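Local coordinates for protein transcriptional regulator, GntR family (Thermotoga maritima, PDB 3SXM) that probably regulates transcription as a DNA-binding factor of the GntR family, of which this chain is the all-helical, metal-binding FCD domain in its metal-free state, at residues A[18-22]-A[75-79]; A[91-95]-A[128-133]; A[102-106]-A[121-125]. The protein carries 3 engineered substitutions. One frame throughout, in Å; residues are numbered along the deposited sequence.

From the N terminus, helix 5-25 is met first, and contact 1 closes a loop of some fifty residues by bringing helix 73-90 back against it, at a place where the second subunit also packs. The chain leaves helix 73-90 through residues 91-95, which contact 2 ties to the later half of helix 115-135. Within the loop so closed lies contact 3, the hairpin of helices 96-111 and 115-135. Contact 1 precedes both others in series, yet touches contact 3 where E19 and V20 pack on L122 and K123. Contacts 2 and 3 share helix 115-135 and meet at E102, whose carboxylate receives both R95 and N128.

Contact 1. Residues A[18-22]-A[75-79]; sequences MEVFC and IISLY
M18 reaches from helix 5-25 to I75, L78 and Y79 of helix 73-90, part of the antiparallel helix packing that builds the FCD domain. The two short axes run at 152° and come no nearer than 11.9 Å, so the long thioether chain does much of the bridging. The tight part of the contact is at its methyl group. Beyond an extended stretch to SD, the M18 chain bends at chi3 (73°), which turns CE onto the partner helix: CE lies 3.6 Å from I75 O and 4.0 Å from L78 CB, and it rests beside Y79 N and CB as well. I67 of helix 51-68 and I82 also pack on M18.

Deeper toward the zinc site lies a polar join. The OH of Y79 donates to E19 OE2 over 2.7 Å, coming from above the carboxylate plane rather than within it, while OE2 itself sits at the edge of the Y79 ring; the carboxylate and ring planes are 71° apart. R15 forms a salt bridge with the same oxygen, and the other one, OE1, is hydrogen-bonded to ND1 of H63, a zinc ligand in another structure of this protein. E19 is thus placed as a second-shell residue, consistent with orienting the H63 ring.

The other flank is looser. C22 SG stands 4.1 Å from I75 CG2, and the partly exposed F21 ring is approached obliquely by the end of the isoleucine. The second subunit packs on both parts, with its M17 against M18 and F21 and its T14 against I75. A last, longer touch on this flank is F21 CE2 to I75 CD1, at 4.4 Å.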
ATOM      1  N   MET A  18       2.496   0.326   2.766  1.00 11.18           N
ATOM      2  CA  MET A  18       3.546   0.415   1.761  1.00 10.41           C
ATOM      3  C   MET A  18       4.713  -0.513   2.107  1.00 13.24           C
ATOM      4  O   MET A  18       5.226  -1.240   1.256  1.00 12.27           O
ATOM      5  CB  MET A  18       4.032   1.849   1.610  1.00 11.63           C
ATOM      6  CG  MET A  18       2.939   2.820   1.168  1.00 11.04           C
ATOM      7  SD  MET A  18       3.475   4.509   0.972  1.00 14.19           S
ATOM      8  CE  MET A  18       4.380   4.374  -0.468  1.00 14.82           C
ATOM      9  N   GLU A  19       5.194  -0.464   3.345  1.00 11.85           N
ATOM     10  CA  GLU A  19       6.412  -1.224   3.713  1.00 11.74           C
ATOM     11  C   GLU A  19       6.173  -2.720   3.681  1.00 11.49           C
ATOM     12  O   GLU A  19       7.025  -3.482   3.230  1.00 12.78           O
ATOM     13  CB  GLU A  19       6.956  -0.731   5.060  1.00 12.39           C
ATOM     14  CG  GLU A  19       7.342   0.713   5.093  1.00 12.72           C
ATOM     15  CD  GLU A  19       7.992   1.079   6.404  1.00 14.86           C
ATOM     16  OE1 GLU A  19       8.519   0.135   7.038  1.00 17.00           O
ATOM     17  OE2 GLU A  19       8.024   2.268   6.784  1.00 14.64           O
ATOM     18  N   VAL A  20       5.053  -3.180   4.204  1.00 12.18           N
ATOM     19  CA  VAL A  20       4.745  -4.605   4.226  1.00 12.24           C
ATOM     20  C   VAL A  20       4.536  -5.086   2.796  1.00 12.52           C
ATOM     21  O   VAL A  20       4.994  -6.171   2.440  1.00 13.94           O
ATOM     22  CB  VAL A  20       3.546  -4.936   5.111  1.00 13.31           C
ATOM     23  CG1 VAL A  20       3.058  -6.386   4.881  1.00 17.90           C
ATOM     24  CG2 VAL A  20       3.886  -4.669   6.598  1.00 16.43           C
ATOM     25  N   PHE A  21       3.835  -4.309   1.954  1.00 11.00           N
ATOM     26  CA  PHE A  21       3.685  -4.714   0.565  1.00 11.90           C
ATOM     27  C   PHE A  21       5.057  -4.945  -0.050  1.00 12.13           C
ATOM     28  O   PHE A  21       5.249  -5.919  -0.780  1.00 12.14           O
ATOM     29  CB  PHE A  21       2.931  -3.642  -0.257  1.00 14.04           C
ATOM     30  CG  PHE A  21       2.741  -4.019  -1.707  1.00 11.72           C
ATOM     31  CD1 PHE A  21       1.662  -4.780  -2.088  1.00 14.15           C
ATOM     32  CD2 PHE A  21       3.612  -3.591  -2.697  1.00 14.80           C
ATOM     33  CE1 PHE A  21       1.423  -5.089  -3.415  1.00 16.93           C
ATOM     34  CE2 PHE A  21       3.420  -3.979  -4.006  1.00 14.86           C
ATOM     35  CZ  PHE A  21       2.336  -4.703  -4.357  1.00 13.54           C
ATOM     36  N   CYS A  22       5.980  -4.014   0.128  1.00 12.98           N
ATOM     37  CA  CYS A  22       7.298  -4.143  -0.518  1.00 12.29           C
ATOM     38  C   CYS A  22       8.124  -5.290   0.080  1.00 13.89           C
ATOM     39  O   CYS A  22       8.753  -6.063  -0.649  1.00 13.86           O
ATOM     40  CB  CYS A  22       8.053  -2.826  -0.486  1.00 12.83           C
ATOM     41  SG  CYS A  22       7.288  -1.551  -1.498  1.00 14.45           S
ATOM     42  N   ILE A  75       5.927   4.134  -6.286  1.00 11.75           N
ATOM     43  CA  ILE A  75       5.895   3.786  -4.854  1.00 10.01           C
ATOM     44  C   ILE A  75       6.993   4.521  -4.124  1.00 10.97           C
ATOM     45  O   ILE A  75       6.745   5.112  -3.064  1.00 12.31           O
ATOM     46  CB  ILE A  75       5.950   2.272  -4.628  1.00 11.73           C
ATOM     47  CG1 ILE A  75       4.698   1.627  -5.181  1.00 13.36           C
ATOM     48  CG2 ILE A  75       6.068   1.994  -3.136  1.00 12.52           C
ATOM     49  CD1 ILE A  75       4.685   0.085  -5.107  1.00 14.15           C
ATOM     50  N   ILE A  76       8.190   4.527  -4.683  1.00 12.51           N
ATOM     51  CA  ILE A  76       9.351   5.233  -4.123  1.00 11.13           C
ATOM     52  C   ILE A  76       9.024   6.700  -3.965  1.00 13.32           C
ATOM     53  O   ILE A  76       9.306   7.297  -2.913  1.00 13.60           O
ATOM     54  CB  ILE A  76      10.610   4.990  -4.944  1.00 14.15           C
ATOM     55  CG1 ILE A  76      11.032   3.504  -4.864  1.00 13.70           C
ATOM     56  CG2 ILE A  76      11.751   5.888  -4.505  1.00 14.14           C
ATOM     57  CD1 ILE A  76      12.010   3.054  -5.926  1.00 14.87           C
ATOM     58  N   SER A  77       8.429   7.313  -4.986  1.00 12.79           N
ATOM     59  CA  SER A  77       8.141   8.734  -4.956  1.00 11.95           C
ATOM     60  C   SER A  77       7.043   9.044  -3.946  1.00 13.37           C
ATOM     61  O   SER A  77       7.116  10.099  -3.272  1.00 15.47           O
ATOM     62  CB  SER A  77       7.767   9.240  -6.373  1.00 17.71           C
ATOM     63  OG  SER A  77       6.468   8.903  -6.755  1.00 27.05           O
ATOM     64  N   LEU A  78       6.067   8.166  -3.760  1.00 12.73           N
ATOM     65  CA  LEU A  78       4.998   8.414  -2.781  1.00 12.10           C
ATOM     66  C   LEU A  78       5.573   8.319  -1.388  1.00 12.02           C
ATOM     67  O   LEU A  78       5.222   9.122  -0.507  1.00 12.24           O
ATOM     68  CB  LEU A  78       3.845   7.403  -2.967  1.00 12.43           C
ATOM     69  CG  LEU A  78       3.072   7.562  -4.279  1.00 12.16           C
ATOM     70  CD1 LEU A  78       2.116   6.424  -4.381  1.00 16.91           C
ATOM     71  CD2 LEU A  78       2.313   8.861  -4.319  1.00 17.40           C
ATOM     72  N   TYR A  79       6.497   7.399  -1.180  1.00 12.36           N
ATOM     73  CA  TYR A  79       7.101   7.241   0.169  1.00 10.08           C
ATOM     74  C   TYR A  79       7.958   8.471   0.451  1.00 12.24           C
ATOM     75  O   TYR A  79       7.959   9.016   1.597  1.00 13.52           O
ATOM     76  CB  TYR A  79       7.930   5.981   0.260  1.00 10.91           C
ATOM     77  CG  TYR A  79       8.266   5.547   1.669  1.00 12.15           C
ATOM     78  CD1 TYR A  79       7.346   4.883   2.440  1.00 10.18           C
ATOM     79  CD2 TYR A  79       9.516   5.781   2.169  1.00 11.23           C
ATOM     80  CE1 TYR A  79       7.676   4.429   3.741  1.00 11.35           C
ATOM     81  CE2 TYR A  79       9.845   5.359   3.478  1.00 12.81           C
ATOM     82  CZ  TYR A  79       8.928   4.715   4.217  1.00 12.27           C
ATOM     83  OH  TYR A  79       9.285   4.313   5.496  1.00 13.18           O
TER

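Contact 2. Residues A[91-95]-A[128-133]; sequences HLNER and NVEAET
The linker between helices 73-90 and 96-111, which ends at R95 as the N-cap residue, is laid along helix 115-135 by R95, N93 and L92. R95 carries much of this surface contact. Its chain is extended from CG to NE, with CG anti to the backbone N (chi1 -161°), and this carries the guanidinium across the helix until one face lies over the peptide joining N128 to V129. NH2 comes within 3.4 Å of N128 CB, and NH1 touches V129 CG2. At the guanidinium edge, near its plane, E132 OE2 forms a long salt bridge with NE at 3.8 Å, the two flat groups being turned 63° from each other. A water bridges the same two side chains: it accepts from R95 NH2 at 3.1 Å and donates to E132 OE1 at 3.2 Å.

Farther along, a second water donates to N93 OD1 (2.9 Å) and to V129 O, so the asparagine is tied to the helix through solvent. V129 O has further donors: it also accepts from the backbone N and the hydroxyl of T133, the latter, OG1, at 2.8 Å from above the carbonyl plane. The other branch of the threonine, CG2, meets L92 CB at 3.9 Å, and I8 of helix 5-25 packs on both residues.

NH1 of R95 forms a salt bridge with E102 and a hydrogen bond with S99, both on helix 96-111, and N128 ND2 is hydrogen-bonded to E102 as well. An alanine in place of R95 would probably cost E132 its long ion pair and E102 one of its partners, leaving the linker freer to shift. The long ion pair and the waters imply a hydrated attachment, in which the firmer polar grip of R95 lies toward helix 96-111.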
ATOM      1  N   HIS A  91       9.811  11.436  15.516  1.00 15.85           N
ATOM      2  CA  HIS A  91      10.410  12.320  16.517  1.00 14.98           C
ATOM      3  C   HIS A  91       9.486  12.663  17.707  1.00 15.40           C
ATOM      4  O   HIS A  91       9.906  13.324  18.685  1.00 16.96           O
ATOM      5  CB  HIS A  91      10.925  13.598  15.856  1.00 15.39           C
ATOM      6  CG  HIS A  91      12.224  13.432  15.146  1.00 15.37           C
ATOM      7  ND1 HIS A  91      12.353  12.959  13.852  1.00 20.01           N
ATOM      8  CD2 HIS A  91      13.486  13.673  15.585  1.00 20.88           C
ATOM      9  CE1 HIS A  91      13.638  12.901  13.538  1.00 23.61           C
ATOM     10  NE2 HIS A  91      14.335  13.353  14.555  1.00 26.88           N
ATOM     11  N   LEU A  92       8.261  12.163  17.691  1.00 15.18           N
ATOM     12  CA  LEU A  92       7.318  12.460  18.767  1.00 16.28           C
ATOM     13  C   LEU A  92       7.647  11.719  19.988  1.00 16.92           C
ATOM     14  O   LEU A  92       7.298  12.173  21.084  1.00 20.36           O
ATOM     15  CB  LEU A  92       5.876  12.104  18.381  1.00 16.29           C
ATOM     16  CG  LEU A  92       5.290  13.012  17.316  1.00 16.40           C
ATOM     17  CD1 LEU A  92       3.883  12.474  16.901  1.00 17.97           C
ATOM     18  CD2 LEU A  92       5.215  14.487  17.736  1.00 22.74           C
ATOM     19  N   ASN A  93       8.307  10.587  19.880  1.00 18.96           N
ATOM     20  CA  ASN A  93       8.588   9.757  21.034  1.00 19.72           C
ATOM     21  C   ASN A  93       9.878   9.011  20.825  1.00 16.48           C
ATOM     22  O   ASN A  93      10.032   8.373  19.870  1.00 22.92           O
ATOM     23  CB  ASN A  93       7.446   8.786  21.248  1.00 26.25           C
ATOM     24  CG  ASN A  93       7.589   7.966  22.521  1.00 26.26           C
ATOM     25  OD1 ASN A  93       7.559   6.765  22.494  1.00 33.29           O
ATOM     26  ND2 ASN A  93       7.703   8.624  23.613  1.00 21.99           N
ATOM     27  N   GLU A  94      10.793   9.100  21.774  1.00 22.30           N
ATOM     28  CA  GLU A  94      12.105   8.460  21.688  1.00 27.07           C
ATOM     29  C   GLU A  94      12.143   7.040  22.210  1.00 19.62           C
ATOM     30  O   GLU A  94      11.963   6.817  23.408  1.00 30.71           O
ATOM     31  CB  GLU A  94      13.038   9.262  22.603  1.00 31.95           C
ATOM     32  CG  GLU A  94      14.448   8.749  22.716  1.00 35.71           C
ATOM     33  CD  GLU A  94      14.623   7.671  23.767  1.00 44.75           C
ATOM     34  OE1 GLU A  94      14.449   7.967  24.981  1.00 38.80           O
ATOM     35  OE2 GLU A  94      14.997   6.536  23.387  1.00 29.84           O
ATOM     36  N   ARG A  95      12.375   6.090  21.313  1.00 21.61           N
ATOM     37  CA  ARG A  95      12.394   4.681  21.687  1.00 21.38           C
ATOM     38  C   ARG A  95      13.678   3.964  21.324  1.00 32.19           C
ATOM     39  O   ARG A  95      13.642   2.748  21.098  1.00 46.96           O
ATOM     40  CB  ARG A  95      11.124   4.163  21.013  1.00 29.31           C
ATOM     41  CG  ARG A  95      10.603   2.911  21.523  1.00 40.16           C
ATOM     42  CD  ARG A  95       9.273   2.640  20.823  1.00 26.72           C
ATOM     43  NE  ARG A  95       8.835   1.321  21.194  1.00 26.38           N
ATOM     44  CZ  ARG A  95       8.993   0.239  20.431  1.00 20.55           C
ATOM     45  NH1 ARG A  95       9.647   0.317  19.271  1.00 21.90           N
ATOM     46  NH2 ARG A  95       8.501  -0.893  20.880  1.00 24.43           N
ATOM     47  N   ASN A 128       3.886  -1.218  17.566  1.00 15.74           N
ATOM     48  CA  ASN A 128       4.476  -0.916  18.890  1.00 15.65           C
ATOM     49  C   ASN A 128       4.858   0.539  18.955  1.00 17.79           C
ATOM     50  O   ASN A 128       4.572   1.197  19.984  1.00 20.76           O
ATOM     51  CB  ASN A 128       5.727  -1.777  19.137  1.00 21.19           C
ATOM     52  CG  ASN A 128       5.410  -3.229  19.523  1.00 26.90           C
ATOM     53  OD1 ASN A 128       4.280  -3.589  19.827  1.00 26.64           O
ATOM     54  ND2 ASN A 128       6.445  -4.054  19.551  1.00 26.64           N
ATOM     55  N   VAL A 129       5.495   1.061  17.909  1.00 18.32           N
ATOM     56  CA  VAL A 129       5.816   2.479  17.786  1.00 16.06           C
ATOM     57  C   VAL A 129       4.536   3.311  17.929  1.00 18.11           C
ATOM     58  O   VAL A 129       4.470   4.265  18.710  1.00 19.04           O
ATOM     59  CB  VAL A 129       6.557   2.738  16.485  1.00 21.25           C
ATOM     60  CG1 VAL A 129       6.552   4.177  16.101  1.00 23.66           C
ATOM     61  CG2 VAL A 129       7.965   2.163  16.586  1.00 19.92           C
ATOM     62  N   GLU A 130       3.510   2.931  17.199  1.00 17.32           N
ATOM     63  CA  GLU A 130       2.232   3.613  17.224  1.00 18.57           C
ATOM     64  C   GLU A 130       1.691   3.673  18.648  1.00 16.75           C
ATOM     65  O   GLU A 130       1.320   4.760  19.120  1.00 17.48           O
ATOM     66  CB  GLU A 130       1.237   2.902  16.304  1.00 18.21           C
ATOM     67  CG  GLU A 130      -0.131   3.522  16.255  1.00 17.24           C
ATOM     68  CD  GLU A 130      -1.029   2.768  15.319  1.00 25.06           C
ATOM     69  OE1 GLU A 130      -0.982   1.516  15.304  1.00 27.34           O
ATOM     70  OE2 GLU A 130      -1.719   3.422  14.538  1.00 25.87           O
ATOM     71  N   ALA A 131       1.612   2.532  19.299  1.00 16.70           N
ATOM     72  CA  ALA A 131       1.003   2.445  20.609  1.00 18.30           C
ATOM     73  C   ALA A 131       1.763   3.315  21.595  1.00 19.91           C
ATOM     74  O   ALA A 131       1.145   3.994  22.442  1.00 20.44           O
ATOM     75  CB  ALA A 131       0.932   0.983  21.068  1.00 21.51           C
ATOM     76  N   GLU A 132       3.086   3.278  21.533  1.00 18.96           N
ATOM     77  CA  GLU A 132       3.874   4.018  22.504  1.00 19.43           C
ATOM     78  C   GLU A 132       3.796   5.505  22.233  1.00 18.36           C
ATOM     79  O   GLU A 132       3.797   6.321  23.162  1.00 19.85           O
ATOM     80  CB  GLU A 132       5.336   3.551  22.446  1.00 22.96           C
ATOM     81  CG  GLU A 132       5.604   2.228  22.966  1.00 28.64           C
ATOM     82  CD  GLU A 132       6.567   2.305  24.144  1.00 68.93           C
ATOM     83  OE1 GLU A 132       6.441   1.477  25.067  1.00 77.37           O
ATOM     84  OE2 GLU A 132       7.436   3.208  24.151  1.00 81.63           O
ATOM     85  N   THR A 133       3.695   5.915  20.972  1.00 18.39           N
ATOM     86  CA  THR A 133       3.564   7.300  20.647  1.00 17.09           C
ATOM     87  C   THR A 133       2.222   7.830  21.151  1.00 23.80           C
ATOM     88  O   THR A 133       2.161   8.891  21.781  1.00 21.36           O
ATOM     89  CB  THR A 133       3.710   7.481  19.100  1.00 21.81           C
ATOM     90  OG1 THR A 133       5.006   7.015  18.719  1.00 24.67           O
ATOM     91  CG2 THR A 133       3.589   8.917  18.679  1.00 19.49           C
TER
HETATM   92  O   HOH W   1       7.202   5.281  20.008  0.89 21.68           O
HETATM   93  O   HOH W   2       6.552  -1.236  23.297  1.00 56.29           O

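Contact 3. Residues A[102-106]-A[121-125]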
ATOM      1  N   GLU A 102      14.321  -4.250  17.845  1.00 21.23           N
ATOM      2  CA  GLU A 102      13.318  -4.764  16.892  1.00 17.98           C
ATOM      3  C   GLU A 102      13.893  -4.825  15.484  1.00 21.70           C
ATOM      4  O   GLU A 102      13.668  -5.795  14.762  1.00 19.29           O
ATOM      5  CB  GLU A 102      12.042  -3.925  16.939  1.00 16.22           C
ATOM      6  CG  GLU A 102      11.248  -4.098  18.253  1.00 19.99           C
ATOM      7  CD  GLU A 102      10.149  -3.028  18.456  1.00 18.92           C
ATOM      8  OE1 GLU A 102      10.123  -2.019  17.695  1.00 19.49           O
ATOM      9  OE2 GLU A 102       9.374  -3.259  19.424  1.00 22.86           O
ATOM     10  N   HIS A 103      14.643  -3.793  15.116  1.00 17.99           N
ATOM     11  CA  HIS A 103      15.278  -3.755  13.790  1.00 18.83           C
ATOM     12  C   HIS A 103      16.328  -4.824  13.639  1.00 17.07           C
ATOM     13  O   HIS A 103      16.411  -5.502  12.592  1.00 17.94           O
ATOM     14  CB  HIS A 103      15.925  -2.424  13.521  1.00 17.66           C
ATOM     15  CG  HIS A 103      14.944  -1.369  13.205  1.00 16.34           C
ATOM     16  ND1 HIS A 103      15.180  -0.030  13.436  1.00 19.07           N
ATOM     17  CD2 HIS A 103      13.688  -1.456  12.710  1.00 17.37           C
ATOM     18  CE1 HIS A 103      14.110   0.660  13.076  1.00 19.55           C
ATOM     19  NE2 HIS A 103      13.204  -0.183  12.597  1.00 19.28           N
ATOM     20  N   LYS A 104      17.155  -4.992  14.653  1.00 18.37           N
ATOM     21  CA  LYS A 104      18.142  -6.045  14.593  1.00 19.80           C
ATOM     22  C   LYS A 104      17.500  -7.390  14.319  1.00 20.03           C
ATOM     23  O   LYS A 104      18.008  -8.168  13.483  1.00 21.17           O
ATOM     24  CB  LYS A 104      18.923  -6.108  15.922  1.00 22.73           C
ATOM     25  CG  LYS A 104      20.016  -7.159  15.917  1.00 24.30           C
ATOM     26  CD  LYS A 104      20.760  -7.311  17.237  1.00 23.72           C
ATOM     27  CE  LYS A 104      21.672  -8.565  17.151  1.00 29.12           C
ATOM     28  NZ  LYS A 104      22.392  -8.864  18.393  1.00 30.65           N
ATOM     29  N   GLU A 105      16.430  -7.719  15.040  1.00 17.33           N
ATOM     30  CA  GLU A 105      15.751  -8.981  14.910  1.00 16.78           C
ATOM     31  C   GLU A 105      14.990  -9.110  13.597  1.00 16.42           C
ATOM     32  O   GLU A 105      15.010 -10.201  12.987  1.00 18.38           O
ATOM     33  CB  GLU A 105      14.891  -9.227  16.157  1.00 20.12           C
ATOM     34  CG  GLU A 105      15.822  -9.452  17.370  1.00 20.59           C
ATOM     35  CD  GLU A 105      15.128  -9.601  18.687  1.00 19.08           C
ATOM     36  OE1 GLU A 105      13.978  -9.151  18.866  1.00 24.35           O
ATOM     37  OE2 GLU A 105      15.811 -10.176  19.567  1.00 22.64           O
ATOM     38  N   LEU A 106      14.403  -8.017  13.159  1.00 17.67           N
ATOM     39  CA  LEU A 106      13.754  -8.011  11.830  1.00 16.27           C
ATOM     40  C   LEU A 106      14.786  -8.370  10.763  1.00 14.83           C
ATOM     41  O   LEU A 106      14.540  -9.198   9.867  1.00 15.81           O
ATOM     42  CB  LEU A 106      13.158  -6.637  11.577  1.00 15.67           C
ATOM     43  CG  LEU A 106      12.635  -6.326  10.169  1.00 14.58           C
ATOM     44  CD1 LEU A 106      11.584  -7.304   9.745  1.00 15.84           C
ATOM     45  CD2 LEU A 106      12.089  -4.944  10.142  1.00 17.36           C
ATOM     46  N   LYS A 121       7.363  -9.238  12.252  1.00 15.83           N
ATOM     47  CA  LYS A 121       8.185  -8.331  13.062  1.00 16.97           C
ATOM     48  C   LYS A 121       8.056  -6.875  12.604  1.00 17.08           C
ATOM     49  O   LYS A 121       8.056  -5.966  13.435  1.00 16.42           O
ATOM     50  CB  LYS A 121       9.668  -8.745  13.045  1.00 16.87           C
ATOM     51  CG  LYS A 121      10.557  -8.049  14.071  1.00 19.71           C
ATOM     52  CD  LYS A 121      10.153  -8.515  15.523  1.00 25.59           C
ATOM     53  CE  LYS A 121      11.046  -8.023  16.601  1.00 33.68           C
ATOM     54  NZ  LYS A 121      10.427  -8.456  17.920  1.00 27.51           N
ATOM     55  N   LEU A 122       7.970  -6.649  11.302  1.00 14.22           N
ATOM     56  CA  LEU A 122       7.782  -5.325  10.777  1.00 12.54           C
ATOM     57  C   LEU A 122       6.436  -4.744  11.289  1.00 12.92           C
ATOM     58  O   LEU A 122       6.381  -3.598  11.742  1.00 14.54           O
ATOM     59  CB  LEU A 122       7.902  -5.337   9.242  1.00 15.34           C
ATOM     60  CG  LEU A 122       7.562  -3.986   8.581  1.00 13.17           C
ATOM     61  CD1 LEU A 122       8.432  -2.873   9.078  1.00 12.01           C
ATOM     62  CD2 LEU A 122       7.709  -4.056   7.067  1.00 14.73           C
ATOM     63  N   LYS A 123       5.364  -5.516  11.194  1.00 14.20           N
ATOM     64  CA  LYS A 123       4.028  -5.091  11.645  1.00 17.14           C
ATOM     65  C   LYS A 123       4.094  -4.823  13.147  1.00 15.50           C
ATOM     66  O   LYS A 123       3.584  -3.816  13.603  1.00 17.75           O
ATOM     67  CB  LYS A 123       2.963  -6.139  11.359  1.00 17.22           C
ATOM     68  CG  LYS A 123       2.620  -6.260   9.877  1.00 18.05           C
ATOM     69  CD  LYS A 123       1.602  -7.373   9.679  1.00 19.88           C
ATOM     70  CE  LYS A 123       1.236  -7.494   8.231  1.00 24.49           C
ATOM     71  NZ  LYS A 123       0.356  -8.673   7.914  1.00 30.48           N
ATOM     72  N   GLU A 124       4.711  -5.715  13.894  1.00 13.63           N
ATOM     73  CA  GLU A 124       4.830  -5.533  15.350  1.00 16.51           C
ATOM     74  C   GLU A 124       5.574  -4.260  15.673  1.00 16.65           C
ATOM     75  O   GLU A 124       5.173  -3.508  16.574  1.00 18.50           O
ATOM     76  CB  GLU A 124       5.557  -6.730  15.987  1.00 20.76           C
ATOM     77  CG  GLU A 124       4.774  -8.018  15.929  1.00 25.16           C
ATOM     78  CD  GLU A 124       5.656  -9.240  16.269  1.00 32.33           C
ATOM     79  OE1 GLU A 124       6.826  -9.032  16.711  1.00 30.91           O
ATOM     80  OE2 GLU A 124       5.158 -10.393  16.097  1.00 30.55           O
ATOM     81  N   HIS A 125       6.679  -4.003  14.963  1.00 16.55           N
ATOM     82  CA  HIS A 125       7.456  -2.814  15.188  1.00 15.58           C
ATOM     83  C   HIS A 125       6.615  -1.562  14.992  1.00 17.65           C
ATOM     84  O   HIS A 125       6.607  -0.634  15.829  1.00 17.42           O
ATOM     85  CB  HIS A 125       8.664  -2.792  14.249  1.00 15.96           C
ATOM     86  CG  HIS A 125       9.319  -1.464  14.142  1.00 15.80           C
ATOM     87  ND1 HIS A 125      10.081  -0.942  15.172  1.00 18.34           N
ATOM     88  CD2 HIS A 125       9.260  -0.506  13.193  1.00 18.26           C
ATOM     89  CE1 HIS A 125      10.499   0.258  14.835  1.00 19.56           C
ATOM     90  NE2 HIS A 125      10.009   0.556  13.645  1.00 21.63           N
TER
HETATM   91  O   HOH W   3      11.877 -10.696  18.931  0.97 22.86           O
HETATM   92  O   HOH W   4      12.481  -6.996  19.264  1.00 25.61           O
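The first torsion of H125 (165°) turns its ring out from helix 115-135 toward helix 96-111, where E102, extended beyond CG, brings its carboxylate to meet it. ND1 of H125 donates to E102 OE1 over 2.7 Å at an N-H...O angle of 161°. The oxygen lies close to the ring plane and is met nearly in line with its C-O bond, while the carboxylate stands almost perpendicular to the imidazole. R95 and N128 also bind this carboxylate, so three residues limit its rotation, and its bond to ND1 restrains the H125 ring.

The H103 chain starts away from the partner helix, yet its NE2 comes over one face of the H125 ring, offset toward the rim, 3.4 Å from H125 NE2. The rings are oblique, their centroids 4.5 Å apart. H103 NE2 is hydrogen-bonded to NE2 of H63, whose ring also meets that of H125, and D59 touches H103.

Toward the solvent side, K121 bends at chi2 and lays its chain along helix 96-111, with CG 3.9 Å from L106 CB. Its NZ makes a long salt bridge with E105 OE1 at 3.7 Å, and two waters span the same pair, each donating to E105 OE1 and accepting from K121 NZ. E124 OE1 of the same helix is a second, similarly long partner of NZ. L106 CD1 packs on L122 CB at 4.2 Å, on the buried side.

The segments run at 167°, an antiparallel helical hairpin whose inner face presents H103 and H125. Together with D59 and H63 they bind zinc in another structure of this protein; here, with no metal bound, the histidines remain gathered as the metal site of the FCD domain.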